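Local coordinates for cobalamin biosynthesis protein CobN (Mycobacterium tuberculosis, PDB 7C6O), which serves as the catalytic subunit of cobaltochelatase, the enzyme that inserts cobalt into the corrin ring during cobalamin biosynthesis, at residues 342-345 with 346-350; 569-572 with 573-577; 683-686 with 687-690; 749-752 with 753-757. One frame throughout, in Å; residues are numbered along the deposited sequence.

Contact 1 (342-345 with 346-350)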
loop_
_atom_site.group_PDB
_atom_site.type_symbol
_atom_site.label_atom_id
_atom_site.label_comp_id
_atom_site.label_asym_id
_atom_site.label_seq_id
_atom_site.Cartn_x
_atom_site.Cartn_y
_atom_site.Cartn_z
ATOM N N ASP A 342 21.450 5.515 -16.641
ATOM C CA ASP A 342 21.825 6.622 -15.773
ATOM C C ASP A 342 22.910 6.122 -14.832
ATOM O O ASP A 342 22.614 5.311 -13.940
ATOM C CB ASP A 342 20.605 7.108 -14.983
ATOM C CG ASP A 342 20.900 8.308 -14.084
ATOM O OD1 ASP A 342 21.957 8.344 -13.421
ATOM O OD2 ASP A 342 20.046 9.217 -14.029
ATOM N N PRO A 343 24.164 6.563 -14.981
ATOM C CA PRO A 343 25.244 5.984 -14.161
ATOM C C PRO A 343 25.045 6.176 -12.667
ATOM O O PRO A 343 25.398 5.288 -11.880
ATOM C CB PRO A 343 26.495 6.717 -14.666
ATOM C CG PRO A 343 26.130 7.207 -16.032
ATOM C CD PRO A 343 24.672 7.534 -15.965
ATOM N N GLU A 344 24.493 7.316 -12.251
ATOM C CA GLU A 344 24.263 7.537 -10.827
ATOM C C GLU A 344 23.218 6.569 -10.283
ATOM O O GLU A 344 23.401 5.992 -9.204
ATOM C CB GLU A 344 23.849 8.990 -10.583
ATOM C CG GLU A 344 23.771 9.383 -9.113
ATOM C CD GLU A 344 22.456 8.984 -8.468
ATOM O OE1 GLU A 344 21.432 8.927 -9.185
ATOM O OE2 GLU A 344 22.449 8.720 -7.247
ATOM N N ARG A 345 22.118 6.370 -11.017
ATOM C CA ARG A 345 21.121 5.396 -10.587
ATOM C C ARG A 345 21.646 3.969 -10.692
ATOM O O ARG A 345 21.235 3.102 -9.913
ATOM C CB ARG A 345 19.837 5.557 -11.400
ATOM C CG ARG A 345 19.052 6.838 -11.114
ATOM C CD ARG A 345 18.379 6.808 -9.738
ATOM N NE ARG A 345 19.273 7.247 -8.667
ATOM C CZ ARG A 345 18.965 7.210 -7.374
ATOM N NH1 ARG A 345 17.785 6.747 -6.981
ATOM N NH2 ARG A 345 19.840 7.632 -6.469
ATOM N N CYS A 346 22.543 3.706 -11.647
ATOM C CA CYS A 346 23.214 2.411 -11.688
ATOM C C CYS A 346 23.961 2.147 -10.389
ATOM O O CYS A 346 23.969 1.017 -9.885
ATOM C CB CYS A 346 24.178 2.345 -12.874
ATOM S SG CYS A 346 23.392 2.082 -14.476
ATOM N N ALA A 347 24.587 3.184 -9.828
ATOM C CA ALA A 347 25.312 3.028 -8.572
ATOM C C ALA A 347 24.369 2.691 -7.424
ATOM O O ALA A 347 24.717 1.898 -6.541
ATOM C CB ALA A 347 26.103 4.300 -8.265
ATOM N N ARG A 348 23.172 3.281 -7.417
ATOM C CA ARG A 348 22.205 2.973 -6.367
ATOM C C ARG A 348 21.726 1.531 -6.473
ATOM O O ARG A 348 21.647 0.819 -5.466
ATOM C CB ARG A 348 21.025 3.943 -6.433
ATOM C CG ARG A 348 19.883 3.596 -5.484
ATOM C CD ARG A 348 20.239 3.870 -4.023
ATOM N NE ARG A 348 20.355 5.299 -3.741
ATOM C CZ ARG A 348 21.487 5.913 -3.407
ATOM N NH1 ARG A 348 22.615 5.225 -3.297
ATOM N NH2 ARG A 348 21.489 7.219 -3.174
ATOM N N VAL A 349 21.395 1.080 -7.686
ATOM C CA VAL A 349 20.972 -0.307 -7.870
ATOM C C VAL A 349 22.112 -1.258 -7.528
ATOM O O VAL A 349 21.927 -2.244 -6.805
ATOM C CB VAL A 349 20.466 -0.536 -9.306
ATOM C CG1 VAL A 349 20.119 -2.005 -9.510
ATOM C CG2 VAL A 349 19.259 0.342 -9.594
ATOM N N ALA A 350 23.311 -0.971 -8.043
ATOM C CA ALA A 350 24.467 -1.812 -7.747
ATOM C C ALA A 350 24.786 -1.808 -6.258
ATOM O O ALA A 350 25.077 -2.860 -5.675
ATOM C CB ALA A 350 25.680 -1.344 -8.552
#
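Asp342 and Cys346 close the first turn of helix 343-361, an N-capped helix start that directly follows edge strand 337-341. Backbone bonds run through it and into the next turn: Cys346 N donates to Asp342 O at 2.8 Å, and Val349 N reaches Arg345 O at 3.0 Å with an N-H...O angle of 170°. The cap is a side-chain bond, Arg345 N to Asp342 OD1 at 3.1 Å, met from above the carboxylate plane. Asp342 OD2 is taken by Arg293.

Apolar contacts place the turn: Cys346 packs on Phe326 and on Ala210 and Ala214 of helix 206-217.

Among charged groups, Arg345 grips Glu344 side-on. Its NE meets OE1 at 2.8 Å, while NH2 reaches OE2 at 2.9 Å, in the guanidinium plane and on the syn lone pair. Arg345 NH1 and Arg348 NE both bind Asp578, and Arg348 NH1 binds Asp583; these carboxylates, with Glu344, probably offset the 3.6 Å approach of Arg345 NH2 to Arg348 NE. Both arginine chains bend at chi2 and chi3 and lie side by side, guanidinium planes 82° apart, and Arg348 CB rests over one face of the Arg345 group, 4.0 Å from CZ.

Contact 2 (569-572 with 573-577)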
loop_
_atom_site.group_PDB
_atom_site.type_symbol
_atom_site.label_atom_id
_atom_site.label_comp_id
_atom_site.label_asym_id
_atom_site.label_seq_id
_atom_site.Cartn_x
_atom_site.Cartn_y
_atom_site.Cartn_z
ATOM N N LEU A 569 7.136 6.807 -7.202
ATOM C CA LEU A 569 8.026 5.659 -7.084
ATOM C C LEU A 569 9.042 5.776 -8.215
ATOM O O LEU A 569 8.962 6.679 -9.052
ATOM C CB LEU A 569 7.263 4.329 -7.116
ATOM C CG LEU A 569 6.655 3.799 -8.417
ATOM C CD1 LEU A 569 6.135 2.383 -8.205
ATOM C CD2 LEU A 569 5.542 4.698 -8.919
ATOM N N GLY A 570 10.004 4.860 -8.232
ATOM C CA GLY A 570 11.152 5.037 -9.099
ATOM C C GLY A 570 12.014 6.183 -8.605
ATOM O O GLY A 570 12.209 7.178 -9.313
ATOM N N MET A 571 12.536 6.046 -7.385
ATOM C CA MET A 571 13.148 7.169 -6.689
ATOM C C MET A 571 14.367 7.692 -7.442
ATOM O O MET A 571 15.115 6.935 -8.069
ATOM C CB MET A 571 13.546 6.765 -5.269
ATOM C CG MET A 571 12.467 5.998 -4.505
ATOM S SD MET A 571 10.818 6.729 -4.614
ATOM C CE MET A 571 11.046 8.261 -3.718
ATOM N N SER A 572 14.556 9.007 -7.374
ATOM C CA SER A 572 15.690 9.700 -7.968
ATOM C C SER A 572 16.664 10.132 -6.882
ATOM O O SER A 572 16.400 10.000 -5.682
ATOM C CB SER A 572 15.231 10.925 -8.769
ATOM O OG SER A 572 14.820 11.971 -7.906
ATOM N N ALA A 573 17.801 10.676 -7.322
ATOM C CA ALA A 573 18.791 11.183 -6.382
ATOM C C ALA A 573 18.311 12.432 -5.652
ATOM O O ALA A 573 18.863 12.772 -4.599
ATOM C CB ALA A 573 20.107 11.474 -7.109
ATOM N N SER A 574 17.302 13.123 -6.177
ATOM C CA SER A 574 16.778 14.305 -5.509
ATOM C C SER A 574 15.577 13.995 -4.627
ATOM O O SER A 574 14.995 14.919 -4.050
ATOM C CB SER A 574 16.410 15.380 -6.539
ATOM O OG SER A 574 15.311 14.978 -7.331
ATOM N N CYS A 575 15.203 12.724 -4.499
ATOM C CA CYS A 575 14.070 12.325 -3.676
ATOM C C CYS A 575 14.514 12.147 -2.230
ATOM O O CYS A 575 15.526 11.491 -1.959
ATOM C CB CYS A 575 13.450 11.030 -4.199
ATOM S SG CYS A 575 12.660 11.176 -5.812
ATOM N N GLY A 576 13.750 12.732 -1.309
ATOM C CA GLY A 576 14.032 12.667 0.106
ATOM C C GLY A 576 14.348 11.282 0.642
ATOM O O GLY A 576 15.367 11.083 1.312
ATOM N N PRO A 577 13.477 10.302 0.381
ATOM C CA PRO A 577 13.763 8.942 0.864
ATOM C C PRO A 577 15.069 8.377 0.346
ATOM O O PRO A 577 15.720 7.597 1.053
ATOM C CB PRO A 577 12.561 8.132 0.358
ATOM C CG PRO A 577 11.468 9.129 0.236
ATOM C CD PRO A 577 12.131 10.397 -0.214
#
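With chi1 of -67°, Cys575 swings SG beside its own backbone N and back to the amide of Ser572, while Ser572 OG, set between backbone N and carbonyl carbon (chi1 73°), is brought to the hydroxyl of Ser574. These residues form a type I beta turn running from Ser572 to Cys575, the latter being the N-cap of helix 576-581. Two bonds clamp the turn. Ser572 N donates to Cys575 SG at 3.3 Å, and the N-H...S angle of 167° shows that the amide is aimed well at the sulfur. In return Cys575 N donates to Ser572 O at 3.2 Å, although the donor stands well above the carbonyl plane. The hydroxyls of Ser572 and Ser574 add a third link, OG to OG at 3.1 Å, between the first and third residues of the turn.

The apolar side of the contact belongs to Met571. Its chain, bent about both its CB-CG and CG-SD bonds, brings CE to 3.7 Å from Cys575 CB, while Pro577 CG lies 4.1 Å from the same methyl.

Within the fold, this segment leads from strand 551-555 into helix 576-581. Met571 and Pro577 lean on Arg604 of helix 595-604, Leu569 packs on helix 305-313, and Ala573 faces helix 343-361.

Contact 3 (683-686 with 687-690)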
loop_
_atom_site.group_PDB
_atom_site.type_symbol
_atom_site.label_atom_id
_atom_site.label_comp_id
_atom_site.label_asym_id
_atom_site.label_seq_id
_atom_site.Cartn_x
_atom_site.Cartn_y
_atom_site.Cartn_z
ATOM N N LEU A 683 -37.184 -2.983 19.356
ATOM C CA LEU A 683 -36.588 -3.789 18.297
ATOM C C LEU A 683 -35.320 -3.140 17.764
ATOM O O LEU A 683 -34.367 -3.840 17.405
ATOM C CB LEU A 683 -37.593 -4.010 17.165
ATOM C CG LEU A 683 -38.872 -4.760 17.541
ATOM C CD1 LEU A 683 -39.725 -5.007 16.306
ATOM C CD2 LEU A 683 -38.549 -6.069 18.246
ATOM N N HIS A 684 -35.290 -1.806 17.712
ATOM C CA HIS A 684 -34.071 -1.097 17.339
ATOM C C HIS A 684 -33.008 -1.230 18.423
ATOM O O HIS A 684 -31.821 -1.404 18.121
ATOM C CB HIS A 684 -34.403 0.372 17.062
ATOM C CG HIS A 684 -33.206 1.269 16.980
ATOM N ND1 HIS A 684 -32.200 1.090 16.055
ATOM C CD2 HIS A 684 -32.866 2.366 17.698
ATOM C CE1 HIS A 684 -31.286 2.032 16.214
ATOM N NE2 HIS A 684 -31.667 2.819 17.204
ATOM N N VAL A 685 -33.417 -1.159 19.692
ATOM C CA VAL A 685 -32.481 -1.360 20.796
ATOM C C VAL A 685 -31.909 -2.771 20.756
ATOM O O VAL A 685 -30.713 -2.979 20.998
ATOM C CB VAL A 685 -33.174 -1.069 22.140
ATOM C CG1 VAL A 685 -32.215 -1.303 23.302
ATOM C CG2 VAL A 685 -33.705 0.351 22.163
ATOM N N ASP A 686 -32.757 -3.759 20.451
ATOM C CA ASP A 686 -32.311 -5.145 20.317
ATOM C C ASP A 686 -31.172 -5.269 19.314
ATOM O O ASP A 686 -30.145 -5.898 19.594
ATOM C CB ASP A 686 -33.482 -6.030 19.883
ATOM C CG ASP A 686 -34.099 -6.795 21.032
ATOM O OD1 ASP A 686 -33.368 -7.142 21.982
ATOM O OD2 ASP A 686 -35.320 -7.060 20.974
ATOM N N GLY A 687 -31.351 -4.690 18.125
ATOM C CA GLY A 687 -30.311 -4.767 17.114
ATOM C C GLY A 687 -29.051 -4.027 17.519
ATOM O O GLY A 687 -27.937 -4.502 17.276
ATOM N N TRP A 688 -29.208 -2.858 18.144
ATOM C CA TRP A 688 -28.050 -2.084 18.585
ATOM C C TRP A 688 -27.267 -2.833 19.652
ATOM O O TRP A 688 -26.041 -2.966 19.562
ATOM C CB TRP A 688 -28.501 -0.718 19.106
ATOM C CG TRP A 688 -27.447 0.002 19.898
ATOM C CD1 TRP A 688 -26.334 0.624 19.408
ATOM C CD2 TRP A 688 -27.411 0.182 21.321
ATOM N NE1 TRP A 688 -25.606 1.175 20.436
ATOM C CE2 TRP A 688 -26.246 0.919 21.620
ATOM C CE3 TRP A 688 -28.250 -0.209 22.370
ATOM C CZ2 TRP A 688 -25.901 1.272 22.925
ATOM C CZ3 TRP A 688 -27.906 0.143 23.665
ATOM C CH2 TRP A 688 -26.741 0.877 23.930
ATOM N N LEU A 689 -27.965 -3.331 20.675
ATOM C CA LEU A 689 -27.305 -4.102 21.722
ATOM C C LEU A 689 -26.606 -5.326 21.145
ATOM O O LEU A 689 -25.462 -5.628 21.508
ATOM C CB LEU A 689 -28.327 -4.509 22.785
ATOM C CG LEU A 689 -27.915 -5.583 23.792
ATOM C CD1 LEU A 689 -26.701 -5.138 24.578
ATOM C CD2 LEU A 689 -29.069 -5.898 24.726
ATOM N N CYS A 690 -27.274 -6.034 20.230
ATOM C CA CYS A 690 -26.678 -7.214 19.616
ATOM C C CYS A 690 -25.382 -6.867 18.895
ATOM O O CYS A 690 -24.385 -7.588 19.014
ATOM C CB CYS A 690 -27.675 -7.856 18.650
ATOM S SG CYS A 690 -27.056 -9.324 17.792
#
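Leu689 N donates to Val685 O at 2.8 Å, the shortest bond of this helical turn and nearly straight, with an N-H...O angle of 173°. It belongs to an unbroken i to i+4 ladder in the middle of helix 675-694. Trp688 N reaches His684 O at 3.0 Å, and Cys690 N reaches Asp686 O at 2.9 Å. The first rung, Gly687 N to Leu683 O, is longer at 3.2 Å.

Side chains fill in along the ladder. Trp688 places CG anti to its backbone N (chi1 165°), which swings the indole out beside the helix, its CE3 edge turned toward Val685. Val685 CG1 then lies 4.2 Å from Trp688 CE3, a loose apolar contact, and Val685 O sits at the indole edge, near its plane. Leu689 CB lies 3.4 Å from Val685 O, and Trp688 CB 3.5 Å from His684 O, as the helical backbone dictates. Around this face, Val685 and Trp688 share Leu667, and Leu689 touches Ile626 of helix 624-642.

The chemistry implies that the buried, mainly apolar packing of Val685, Trp688 and Leu689 is what chiefly fixes this regular stretch of helix against its neighbours. Asp686 adds a charged tie through OD1 to Arg750 of helix 750-769, though the modelled length of that pair is doubtfully short.

Contact 4 (749-752 with 753-757)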
loop_
_atom_site.group_PDB
_atom_site.type_symbol
_atom_site.label_atom_id
_atom_site.label_comp_id
_atom_site.label_asym_id
_atom_site.label_seq_id
_atom_site.Cartn_x
_atom_site.Cartn_y
_atom_site.Cartn_z
ATOM N N GLU A 749 -31.850 -12.309 14.934
ATOM C CA GLU A 749 -32.396 -11.841 16.199
ATOM C C GLU A 749 -31.346 -11.921 17.303
ATOM O O GLU A 749 -30.500 -12.818 17.323
ATOM C CB GLU A 749 -33.627 -12.664 16.577
ATOM C CG GLU A 749 -34.424 -12.112 17.748
ATOM C CD GLU A 749 -35.807 -12.725 17.847
ATOM O OE1 GLU A 749 -36.350 -13.141 16.801
ATOM O OE2 GLU A 749 -36.352 -12.796 18.969
ATOM N N ARG A 750 -31.424 -10.966 18.236
ATOM C CA ARG A 750 -30.398 -10.822 19.266
ATOM C C ARG A 750 -30.224 -12.099 20.079
ATOM O O ARG A 750 -29.093 -12.524 20.345
ATOM C CB ARG A 750 -30.751 -9.651 20.185
ATOM C CG ARG A 750 -29.898 -9.565 21.437
ATOM C CD ARG A 750 -30.289 -8.380 22.311
ATOM N NE ARG A 750 -31.603 -8.538 22.930
ATOM C CZ ARG A 750 -31.823 -9.209 24.059
ATOM N NH1 ARG A 750 -30.816 -9.794 24.690
ATOM N NH2 ARG A 750 -33.050 -9.297 24.556
ATOM N N ALA A 751 -31.329 -12.732 20.475
ATOM C CA ALA A 751 -31.232 -13.895 21.354
ATOM C C ALA A 751 -30.580 -15.078 20.652
ATOM O O ALA A 751 -29.779 -15.801 21.257
ATOM C CB ALA A 751 -32.619 -14.278 21.871
ATOM N N THR A 752 -30.905 -15.294 19.374
ATOM C CA THR A 752 -30.370 -16.459 18.676
ATOM C C THR A 752 -28.904 -16.271 18.300
ATOM O O THR A 752 -28.175 -17.259 18.155
ATOM C CB THR A 752 -31.206 -16.768 17.435
ATOM O OG1 THR A 752 -31.413 -15.565 16.685
ATOM C CG2 THR A 752 -32.553 -17.351 17.838
ATOM N N VAL A 753 -28.454 -15.024 18.137
ATOM C CA VAL A 753 -27.031 -14.781 17.908
ATOM C C VAL A 753 -26.215 -15.278 19.092
ATOM O O VAL A 753 -25.186 -15.945 18.923
ATOM C CB VAL A 753 -26.777 -13.287 17.629
ATOM C CG1 VAL A 753 -25.281 -13.007 17.580
ATOM C CG2 VAL A 753 -27.438 -12.866 16.330
ATOM N N ASP A 754 -26.671 -14.980 20.314
ATOM C CA ASP A 754 -25.942 -15.403 21.505
ATOM C C ASP A 754 -25.915 -16.920 21.631
ATOM O O ASP A 754 -24.892 -17.503 22.006
ATOM C CB ASP A 754 -26.565 -14.777 22.754
ATOM C CG ASP A 754 -26.297 -13.288 22.854
ATOM O OD1 ASP A 754 -25.243 -12.840 22.357
ATOM O OD2 ASP A 754 -27.138 -12.566 23.431
ATOM N N GLN A 755 -27.033 -17.578 21.326
ATOM C CA GLN A 755 -27.082 -19.032 21.438
ATOM C C GLN A 755 -26.206 -19.696 20.382
ATOM O O GLN A 755 -25.523 -20.687 20.669
ATOM C CB GLN A 755 -28.530 -19.507 21.329
ATOM C CG GLN A 755 -29.446 -18.863 22.358
ATOM C CD GLN A 755 -30.915 -19.083 22.063
ATOM O OE1 GLN A 755 -31.279 -19.930 21.250
ATOM N NE2 GLN A 755 -31.769 -18.311 22.726
ATOM N N THR A 756 -26.201 -19.159 19.161
ATOM C CA THR A 756 -25.360 -19.730 18.115
ATOM C C THR A 756 -23.883 -19.480 18.397
ATOM O O THR A 756 -23.039 -20.342 18.126
ATOM C CB THR A 756 -25.754 -19.160 16.754
ATOM O OG1 THR A 756 -27.170 -19.289 16.577
ATOM C CG2 THR A 756 -25.050 -19.914 15.639
ATOM N N GLU A 757 -23.551 -18.309 18.946
ATOM C CA GLU A 757 -22.167 -18.041 19.328
ATOM C C GLU A 757 -21.699 -19.016 20.400
ATOM O O GLU A 757 -20.567 -19.514 20.345
ATOM C CB GLU A 757 -22.021 -16.596 19.808
ATOM C CG GLU A 757 -20.643 -16.247 20.361
ATOM C CD GLU A 757 -19.568 -16.153 19.287
ATOM O OE1 GLU A 757 -19.914 -16.046 18.089
ATOM O OE2 GLU A 757 -18.371 -16.183 19.645
#
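Ala751 O, one turn earlier, lies over one face of the Gln755 side-chain amide, 3.5 Å from NE2; the adjoining CG is 3.3 Å from the same oxygen. A second flat group is the peptide carbonyl of Thr752. Two donors of Thr756, OG1 and N, converge on Thr752 O from opposite sides of the carbonyl plane, tilted 30° and 28° from it. OG1 stands at 2.8 Å and N at 2.9 Å, so one oxygen is gripped by two donors of a single residue. The side chain can do this because OG1 of Thr756 lies anti to the carbonyl carbon, beside the backbone N (chi1 -51°).

A second shared acceptor marks the helix start. Glu749, in the N-cap position, offers its O to Val753 N at 3.1 Å and also to Thr752 OG1 at 3.0 Å, the hydroxyl coming from above the carbonyl plane. Val753 CG2 crowds the same oxygen at 3.2 Å. Further along, the Asp754 N to Arg750 O bond is weak.

The charged ends reach to neighbouring helices. Arg750 is bound by Asp634 of helix 624-642, besides Asp686 of helix 675-694, and Asp754 OD2 pairs with Lys693. Helix 750-769 is thus wedged against helices 675-694 and 624-642, while Thr756 and Val753 pack on Arg737 of helix 736-739.

Overall arrangement
All four contacts are local turns, each closing only a few residues; they follow one another in series, with no nesting or crossing. From the N terminus, contact 1 opens helix 343-361 and contact 2 prepares helix 576-581. Their centres lie 12 Å apart, and Arg345 NH1 probably donates to Met571 O at 2.9 Å, joining the start of helix 343-361 to the loop that leads into helix 576-581. Contacts 3 and 4, also 12 Å between centres, tie helix 675-694 to the start of helix 750-769, where Cys690 SG packs 3.9 Å from Val753 CG2. The pairs lie on opposite sides of the chain's centre, with nearest atoms at least about 41 Å apart.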